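Local coordinates for protein adenylate isopentenyltransferase (Humulus lupulus, PDB 3A8T) that transfers an isopentenyl group from dimethylallyl diphosphate to ATP, ADP or AMP, a step in making the plant hormones called cytokinins, at residues F177-Y190 / W294-R306. Sequence-based numbering, arbitrary orientation.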
ATOM      1  N   PHE A 177       2.471  -0.347  17.680  1.00 23.78           N
ATOM      2  CA  PHE A 177       2.390   0.377  16.435  1.00 21.32           C
ATOM      3  C   PHE A 177       3.748   0.800  15.963  1.00 21.41           C
ATOM      4  O   PHE A 177       4.382   1.594  16.620  1.00 21.56           O
ATOM      5  CB  PHE A 177       1.594   1.669  16.619  1.00 22.32           C
ATOM      6  CG  PHE A 177       0.178   1.481  17.039  1.00 20.31           C
ATOM      7  CD1 PHE A 177      -0.794   1.111  16.118  1.00 20.84           C
ATOM      8  CD2 PHE A 177      -0.206   1.711  18.360  1.00 20.26           C
ATOM      9  CE1 PHE A 177      -2.134   0.969  16.499  1.00 19.84           C
ATOM     10  CE2 PHE A 177      -1.543   1.569  18.761  1.00 19.01           C
ATOM     11  CZ  PHE A 177      -2.505   1.196  17.826  1.00 21.10           C
ATOM     12  N   LEU A 178       4.218   0.282  14.842  1.00 21.84           N
ATOM     13  CA  LEU A 178       5.489   0.750  14.315  1.00 21.46           C
ATOM     14  C   LEU A 178       5.067   1.671  13.171  1.00 23.26           C
ATOM     15  O   LEU A 178       4.275   1.270  12.311  1.00 24.19           O
ATOM     16  CB  LEU A 178       6.335  -0.375  13.755  1.00 20.29           C
ATOM     17  CG  LEU A 178       6.750  -1.453  14.751  1.00 22.40           C
ATOM     18  CD1 LEU A 178       7.623  -2.512  14.095  1.00 19.23           C
ATOM     19  CD2 LEU A 178       7.476  -0.778  15.885  1.00 22.77           C
ATOM     20  N   TRP A 179       5.561   2.898  13.195  1.00 22.11           N
ATOM     21  CA  TRP A 179       5.256   3.865  12.161  1.00 24.16           C
ATOM     22  C   TRP A 179       6.569   4.174  11.420  1.00 24.46           C
ATOM     23  O   TRP A 179       7.506   4.715  12.013  1.00 23.92           O
ATOM     24  CB  TRP A 179       4.639   5.135  12.782  1.00 24.82           C
ATOM     25  CG  TRP A 179       4.609   6.345  11.899  1.00 26.11           C
ATOM     26  CD1 TRP A 179       4.415   6.380  10.545  1.00 28.60           C
ATOM     27  CD2 TRP A 179       4.709   7.710  12.313  1.00 27.06           C
ATOM     28  NE1 TRP A 179       4.392   7.684  10.096  1.00 27.41           N
ATOM     29  CE2 TRP A 179       4.570   8.514  11.160  1.00 25.86           C
ATOM     30  CE3 TRP A 179       4.915   8.333  13.549  1.00 28.40           C
ATOM     31  CZ2 TRP A 179       4.625   9.903  11.206  1.00 30.41           C
ATOM     32  CZ3 TRP A 179       4.977   9.724  13.596  1.00 28.97           C
ATOM     33  CH2 TRP A 179       4.833  10.495  12.436  1.00 29.93           C
ATOM     34  N   VAL A 180       6.634   3.782  10.137  1.00 24.38           N
ATOM     35  CA  VAL A 180       7.818   4.028   9.322  1.00 24.50           C
ATOM     36  C   VAL A 180       7.641   5.376   8.653  1.00 24.78           C
ATOM     37  O   VAL A 180       6.750   5.569   7.853  1.00 26.07           O
ATOM     38  CB  VAL A 180       8.063   2.898   8.239  1.00 24.17           C
ATOM     39  CG1 VAL A 180       9.359   3.141   7.512  1.00 23.02           C
ATOM     40  CG2 VAL A 180       8.145   1.548   8.921  1.00 24.09           C
ATOM     41  N   ASP A 181       8.489   6.317   9.015  1.00 25.15           N
ATOM     42  CA  ASP A 181       8.379   7.651   8.491  1.00 25.60           C
ATOM     43  C   ASP A 181       9.545   7.996   7.545  1.00 24.52           C
ATOM     44  O   ASP A 181      10.677   7.523   7.687  1.00 20.49           O
ATOM     45  CB  ASP A 181       8.276   8.593   9.705  1.00 29.00           C
ATOM     46  CG  ASP A 181       8.061  10.068   9.331  1.00 32.48           C
ATOM     47  OD1 ASP A 181       7.124  10.415   8.548  1.00 35.14           O
ATOM     48  OD2 ASP A 181       8.832  10.890   9.865  1.00 33.05           O
ATOM     49  N   VAL A 182       9.230   8.822   6.558  1.00 24.79           N
ATOM     50  CA  VAL A 182      10.189   9.265   5.576  1.00 23.99           C
ATOM     51  C   VAL A 182       9.958  10.764   5.361  1.00 26.92           C
ATOM     52  O   VAL A 182       8.816  11.213   5.332  1.00 29.12           O
ATOM     53  CB  VAL A 182       9.945   8.514   4.263  1.00 23.17           C
ATOM     54  CG1 VAL A 182      10.886   8.985   3.181  1.00 19.47           C
ATOM     55  CG2 VAL A 182      10.143   7.030   4.513  1.00 21.22           C
ATOM     56  N   SER A 183      10.997  11.570   5.246  1.00 27.43           N
ATOM     57  CA  SER A 183      10.720  12.961   4.996  1.00 29.84           C
ATOM     58  C   SER A 183       9.903  13.101   3.701  1.00 30.60           C
ATOM     59  O   SER A 183      10.153  12.398   2.739  1.00 29.94           O
ATOM     60  CB  SER A 183      12.019  13.708   4.888  1.00 30.84           C
ATOM     61  OG  SER A 183      12.509  13.895   6.204  1.00 36.82           O
ATOM     62  N   VAL A 184       8.920  13.998   3.679  1.00 31.80           N
ATOM     63  CA  VAL A 184       8.090  14.153   2.491  1.00 32.78           C
ATOM     64  C   VAL A 184       8.864  14.235   1.191  1.00 31.69           C
ATOM     65  O   VAL A 184       8.613  13.457   0.271  1.00 30.74           O
ATOM     66  CB  VAL A 184       7.122  15.380   2.597  1.00 35.63           C
ATOM     67  CG1 VAL A 184       5.913  14.993   3.450  1.00 37.06           C
ATOM     68  CG2 VAL A 184       7.826  16.594   3.196  1.00 35.37           C
ATOM     69  N   LYS A 185       9.821  15.149   1.120  1.00 31.03           N
ATOM     70  CA  LYS A 185      10.608  15.280  -0.102  1.00 29.98           C
ATOM     71  C   LYS A 185      11.250  13.973  -0.556  1.00 27.62           C
ATOM     72  O   LYS A 185      11.184  13.627  -1.708  1.00 27.97           O
ATOM     73  CB  LYS A 185      11.695  16.346   0.041  1.00 29.34           C
ATOM     74  CG  LYS A 185      12.238  16.769  -1.304  1.00 32.42           C
ATOM     75  CD  LYS A 185      11.063  16.957  -2.301  1.00 33.36           C
ATOM     76  CE  LYS A 185      11.481  17.512  -3.664  1.00 35.46           C
ATOM     77  NZ  LYS A 185      12.598  16.773  -4.319  1.00 36.05           N
ATOM     78  N   VAL A 186      11.897  13.252   0.344  1.00 27.91           N
ATOM     79  CA  VAL A 186      12.499  11.992  -0.055  1.00 25.26           C
ATOM     80  C   VAL A 186      11.419  11.001  -0.508  1.00 24.52           C
ATOM     81  O   VAL A 186      11.578  10.319  -1.515  1.00 24.51           O
ATOM     82  CB  VAL A 186      13.322  11.412   1.106  1.00 25.34           C
ATOM     83  CG1 VAL A 186      13.879  10.009   0.741  1.00 21.73           C
ATOM     84  CG2 VAL A 186      14.457  12.378   1.410  1.00 24.22           C
ATOM     85  N   LEU A 187      10.303  10.977   0.217  1.00 22.69           N
ATOM     86  CA  LEU A 187       9.207  10.079  -0.068  1.00 20.64           C
ATOM     87  C   LEU A 187       8.657  10.398  -1.436  1.00 22.79           C
ATOM     88  O   LEU A 187       8.522   9.537  -2.283  1.00 24.88           O
ATOM     89  CB  LEU A 187       8.149  10.207   1.005  1.00 16.67           C
ATOM     90  CG  LEU A 187       6.978   9.221   0.877  1.00 16.16           C
ATOM     91  CD1 LEU A 187       7.498   7.796   0.827  1.00 10.55           C
ATOM     92  CD2 LEU A 187       5.983   9.462   2.018  1.00 12.06           C
ATOM     93  N   THR A 188       8.356  11.664  -1.634  1.00 25.19           N
ATOM     94  CA  THR A 188       7.873  12.211  -2.888  1.00 25.29           C
ATOM     95  C   THR A 188       8.751  11.727  -4.053  1.00 25.63           C
ATOM     96  O   THR A 188       8.272  11.128  -5.017  1.00 27.64           O
ATOM     97  CB  THR A 188       7.913  13.752  -2.746  1.00 27.00           C
ATOM     98  OG1 THR A 188       6.693  14.187  -2.146  1.00 28.03           O
ATOM     99  CG2 THR A 188       8.116  14.432  -4.050  1.00 28.99           C
ATOM    100  N   ASP A 189      10.039  12.004  -3.964  1.00 23.98           N
ATOM    101  CA  ASP A 189      10.982  11.573  -4.965  1.00 24.60           C
ATOM    102  C   ASP A 189      11.036  10.052  -5.124  1.00 22.76           C
ATOM    103  O   ASP A 189      11.153   9.531  -6.239  1.00 21.95           O
ATOM    104  CB  ASP A 189      12.379  12.102  -4.617  1.00 27.27           C
ATOM    105  CG  ASP A 189      12.489  13.611  -4.833  1.00 33.11           C
ATOM    106  OD1 ASP A 189      13.558  14.201  -4.529  1.00 35.69           O
ATOM    107  OD2 ASP A 189      11.494  14.216  -5.328  1.00 35.91           O
ATOM    108  N   TYR A 190      10.956   9.320  -4.016  1.00 22.54           N
ATOM    109  CA  TYR A 190      11.009   7.864  -4.162  1.00 21.64           C
ATOM    110  C   TYR A 190       9.772   7.379  -4.868  1.00 18.96           C
ATOM    111  O   TYR A 190       9.862   6.550  -5.726  1.00 18.97           O
ATOM    112  CB  TYR A 190      11.165   7.169  -2.835  1.00 21.96           C
ATOM    113  CG  TYR A 190      11.075   5.703  -2.954  1.00 25.31           C
ATOM    114  CD1 TYR A 190      12.147   4.939  -3.430  1.00 26.22           C
ATOM    115  CD2 TYR A 190       9.889   5.049  -2.613  1.00 25.80           C
ATOM    116  CE1 TYR A 190      12.028   3.545  -3.572  1.00 25.39           C
ATOM    117  CE2 TYR A 190       9.777   3.675  -2.727  1.00 26.72           C
ATOM    118  CZ  TYR A 190      10.829   2.932  -3.209  1.00 26.81           C
ATOM    119  OH  TYR A 190      10.623   1.570  -3.364  1.00 30.76           O
ATOM    120  N   TRP A 294      -2.605   7.159  20.910  1.00 45.98           N
ATOM    121  CA  TRP A 294      -1.830   6.175  20.160  1.00 43.36           C
ATOM    122  C   TRP A 294      -0.305   6.289  20.196  1.00 41.76           C
ATOM    123  O   TRP A 294       0.313   7.137  19.556  1.00 41.63           O
ATOM    124  CB  TRP A 294      -2.321   6.143  18.713  1.00 43.30           C
ATOM    125  CG  TRP A 294      -3.789   5.724  18.563  1.00 42.82           C
ATOM    126  CD1 TRP A 294      -4.841   6.201  19.271  1.00 42.13           C
ATOM    127  CD2 TRP A 294      -4.343   4.832  17.580  1.00 41.18           C
ATOM    128  NE1 TRP A 294      -6.013   5.681  18.791  1.00 41.00           N
ATOM    129  CE2 TRP A 294      -5.740   4.837  17.752  1.00 41.47           C
ATOM    130  CE3 TRP A 294      -3.798   4.040  16.564  1.00 41.03           C
ATOM    131  CZ2 TRP A 294      -6.606   4.077  16.942  1.00 40.39           C
ATOM    132  CZ3 TRP A 294      -4.671   3.287  15.749  1.00 39.47           C
ATOM    133  CH2 TRP A 294      -6.044   3.317  15.949  1.00 39.48           C
ATOM    134  N   ASP A 295       0.294   5.396  20.949  1.00 39.00           N
ATOM    135  CA  ASP A 295       1.728   5.365  21.093  1.00 37.37           C
ATOM    136  C   ASP A 295       2.428   4.814  19.830  1.00 35.05           C
ATOM    137  O   ASP A 295       2.686   3.623  19.683  1.00 33.68           O
ATOM    138  CB  ASP A 295       2.075   4.541  22.341  1.00 37.47           C
ATOM    139  CG  ASP A 295       3.541   4.446  22.567  1.00 39.63           C
ATOM    140  OD1 ASP A 295       4.284   5.325  22.057  1.00 40.06           O
ATOM    141  OD2 ASP A 295       3.943   3.488  23.258  1.00 41.61           O
ATOM    142  N   LEU A 296       2.758   5.700  18.913  1.00 32.80           N
ATOM    143  CA  LEU A 296       3.393   5.243  17.697  1.00 30.50           C
ATOM    144  C   LEU A 296       4.885   5.252  17.847  1.00 28.96           C
ATOM    145  O   LEU A 296       5.455   6.266  18.202  1.00 29.41           O
ATOM    146  CB  LEU A 296       2.991   6.158  16.552  1.00 32.18           C
ATOM    147  CG  LEU A 296       1.513   6.399  16.294  1.00 32.37           C
ATOM    148  CD1 LEU A 296       1.398   7.536  15.289  1.00 32.88           C
ATOM    149  CD2 LEU A 296       0.851   5.112  15.834  1.00 30.89           C
ATOM    150  N   ARG A 297       5.533   4.139  17.562  1.00 27.29           N
ATOM    151  CA  ARG A 297       6.986   4.073  17.685  1.00 25.68           C
ATOM    152  C   ARG A 297       7.512   4.449  16.305  1.00 23.89           C
ATOM    153  O   ARG A 297       7.364   3.690  15.376  1.00 24.06           O
ATOM    154  CB  ARG A 297       7.402   2.652  18.112  1.00 26.22           C
ATOM    155  CG  ARG A 297       6.662   2.106  19.347  1.00 24.61           C
ATOM    156  CD  ARG A 297       6.937   2.930  20.607  1.00 25.96           C
ATOM    157  NE  ARG A 297       8.341   2.861  21.008  1.00 27.29           N
ATOM    158  CZ  ARG A 297       8.834   1.948  21.838  1.00 26.90           C
ATOM    159  NH1 ARG A 297       8.038   1.038  22.388  1.00 25.89           N
ATOM    160  NH2 ARG A 297      10.134   1.895  22.050  1.00 26.74           N
ATOM    161  N   ARG A 298       8.095   5.631  16.168  1.00 23.22           N
ATOM    162  CA  ARG A 298       8.544   6.093  14.860  1.00 24.68           C
ATOM    163  C   ARG A 298       9.871   5.607  14.377  1.00 25.34           C
ATOM    164  O   ARG A 298      10.877   5.672  15.091  1.00 25.83           O
ATOM    165  CB  ARG A 298       8.517   7.623  14.790  1.00 28.84           C
ATOM    166  CG  ARG A 298       8.629   8.181  13.352  1.00 32.53           C
ATOM    167  CD  ARG A 298       8.184   9.661  13.214  1.00 36.24           C
ATOM    168  NE  ARG A 298       8.696  10.506  14.283  1.00 38.94           N
ATOM    169  CZ  ARG A 298       9.937  10.983  14.358  1.00 43.49           C
ATOM    170  NH1 ARG A 298      10.835  10.716  13.408  1.00 43.10           N
ATOM    171  NH2 ARG A 298      10.290  11.717  15.413  1.00 44.53           N
ATOM    172  N   LEU A 299       9.881   5.111  13.148  1.00 25.64           N
ATOM    173  CA  LEU A 299      11.130   4.617  12.556  1.00 26.79           C
ATOM    174  C   LEU A 299      11.457   5.566  11.425  1.00 25.74           C
ATOM    175  O   LEU A 299      10.625   5.809  10.572  1.00 25.94           O
ATOM    176  CB  LEU A 299      10.971   3.193  12.007  1.00 27.68           C
ATOM    177  CG  LEU A 299      10.582   2.124  13.030  1.00 31.52           C
ATOM    178  CD1 LEU A 299      10.176   0.870  12.303  1.00 32.81           C
ATOM    179  CD2 LEU A 299      11.706   1.867  14.035  1.00 31.01           C
ATOM    180  N   ASP A 300      12.647   6.138  11.429  1.00 25.09           N
ATOM    181  CA  ASP A 300      12.962   7.049  10.369  1.00 23.42           C
ATOM    182  C   ASP A 300      13.726   6.360   9.267  1.00 23.05           C
ATOM    183  O   ASP A 300      14.945   6.157   9.356  1.00 22.16           O
ATOM    184  CB  ASP A 300      13.769   8.229  10.881  1.00 25.72           C
ATOM    185  CG  ASP A 300      13.870   9.351   9.835  1.00 27.96           C
ATOM    186  OD1 ASP A 300      13.755   9.077   8.603  1.00 30.06           O
ATOM    187  OD2 ASP A 300      14.053  10.509  10.239  1.00 26.64           O
ATOM    188  N   ALA A 301      12.999   6.043   8.207  1.00 21.33           N
ATOM    189  CA  ALA A 301      13.531   5.393   7.033  1.00 21.44           C
ATOM    190  C   ALA A 301      14.111   6.385   6.001  1.00 21.62           C
ATOM    191  O   ALA A 301      14.477   5.983   4.902  1.00 23.77           O
ATOM    192  CB  ALA A 301      12.411   4.579   6.376  1.00 20.45           C
ATOM    193  N   THR A 302      14.179   7.671   6.323  1.00 21.93           N
ATOM    194  CA  THR A 302      14.657   8.644   5.338  1.00 22.83           C
ATOM    195  C   THR A 302      15.995   8.405   4.642  1.00 22.88           C
ATOM    196  O   THR A 302      16.063   8.471   3.453  1.00 23.86           O
ATOM    197  CB  THR A 302      14.650  10.053   5.916  1.00 23.34           C
ATOM    198  OG1 THR A 302      13.315  10.364   6.359  1.00 22.41           O
ATOM    199  CG2 THR A 302      15.121  11.060   4.845  1.00 24.07           C
ATOM    200  N   GLU A 303      17.048   8.089   5.362  1.00 23.01           N
ATOM    201  CA  GLU A 303      18.297   7.892   4.715  1.00 25.76           C
ATOM    202  C   GLU A 303      18.335   6.598   3.956  1.00 26.99           C
ATOM    203  O   GLU A 303      19.185   6.417   3.064  1.00 28.08           O
ATOM    204  CB  GLU A 303      19.427   7.886   5.729  1.00 30.53           C
ATOM    205  CG  GLU A 303      19.554   9.200   6.500  1.00 38.20           C
ATOM    206  CD  GLU A 303      19.791  10.401   5.605  1.00 41.01           C
ATOM    207  OE1 GLU A 303      20.627  10.292   4.673  1.00 43.57           O
ATOM    208  OE2 GLU A 303      19.146  11.450   5.852  1.00 44.71           O
ATOM    209  N   SER A 304      17.461   5.679   4.333  1.00 25.41           N
ATOM    210  CA  SER A 304      17.395   4.390   3.677  1.00 25.89           C
ATOM    211  C   SER A 304      16.856   4.617   2.293  1.00 27.61           C
ATOM    212  O   SER A 304      17.328   4.030   1.332  1.00 28.48           O
ATOM    213  CB  SER A 304      16.451   3.413   4.426  1.00 26.94           C
ATOM    214  OG  SER A 304      16.944   2.986   5.684  1.00 23.17           O
ATOM    215  N   PHE A 305      15.845   5.475   2.215  1.00 28.71           N
ATOM    216  CA  PHE A 305      15.202   5.812   0.966  1.00 29.65           C
ATOM    217  C   PHE A 305      16.078   6.661   0.060  1.00 30.78           C
ATOM    218  O   PHE A 305      16.138   6.413  -1.165  1.00 28.26           O
ATOM    219  CB  PHE A 305      13.852   6.487   1.268  1.00 31.06           C
ATOM    220  CG  PHE A 305      12.798   5.504   1.688  1.00 31.23           C
ATOM    221  CD1 PHE A 305      11.825   5.091   0.808  1.00 32.76           C
ATOM    222  CD2 PHE A 305      12.875   4.873   2.920  1.00 32.20           C
ATOM    223  CE1 PHE A 305      10.947   4.052   1.143  1.00 34.64           C
ATOM    224  CE2 PHE A 305      12.001   3.831   3.255  1.00 32.14           C
ATOM    225  CZ  PHE A 305      11.041   3.425   2.362  1.00 31.94           C
ATOM    226  N   ARG A 306      16.765   7.636   0.662  1.00 31.19           N
ATOM    227  CA  ARG A 306      17.693   8.516  -0.064  1.00 33.09           C
ATOM    228  C   ARG A 306      18.671   7.572  -0.761  1.00 34.06           C
ATOM    229  O   ARG A 306      18.833   7.612  -1.977  1.00 34.10           O
ATOM    230  CB  ARG A 306      18.464   9.393   0.924  1.00 34.68           C
ATOM    231  CG  ARG A 306      18.592  10.864   0.599  1.00 34.36           C
ATOM    232  CD  ARG A 306      19.330  11.651   1.741  1.00 34.47           C
ATOM    233  NE  ARG A 306      18.445  12.419   2.626  1.00 30.51           N
ATOM    234  CZ  ARG A 306      17.692  13.413   2.182  1.00 31.66           C
ATOM    235  NH1 ARG A 306      17.747  13.733   0.896  1.00 33.19           N
ATOM    236  NH2 ARG A 306      16.865  14.067   2.987  1.00 31.83           N
TER
HETATM  237  O   HOH W   1       2.697   1.055  20.111  1.00 23.73           O
HETATM  238  O   HOH W   2      15.426  14.836   5.978  1.00 43.67           O
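Trp179 and Leu299 are joined by one of the two shortest bonds of a parallel strand pair, Leu299 N donating to Trp179 O at 2.7 Å. Between 177-181 and 296-300 the bonding runs from Arg297 N on Phe177 O to Ala301 N on Asp181 O, beyond which both segments turn into helices. Packing is tight there: Phe305 wedges between Val182 and Tyr190, with Val182 CG2 over its ring face, 4.0 Å from the centroid, while its edge meets the Tyr190 face in a T-shaped stack with planes at 86°. Thr302 OG1 accepts from Ser183 N at 2.8 Å and donates to the syn lone pair of Asp300 OD1, which also takes Thr302 N in an Asx turn. A valine in place of Thr302 would probably leave the Ser183 amide without this acceptor and let the Asp300 carboxylate turn more freely.

Toward solvent the grip slackens along Arg298: CG anti to its own N (chi1 -165°), it packs CD closely over one face of the Trp179 six-membered ring, 3.6 Å from the centroid, yet its guanidinium end is held loosely, NH1 4.1 Å from Asp181 OD2, beyond a salt bridge.

Strand 296-300 is an edge strand of the parallel sheet, a P-loop NTPase-type (Rossmann-like) core; strand 174-181 bonds on to 41-46, which leads into the ATP-binding loop, and Val182 touches Thr51 there. Helix 257-289 covers Trp179 and Leu296, and helix 315-338 packs against Arg297 and Leu299.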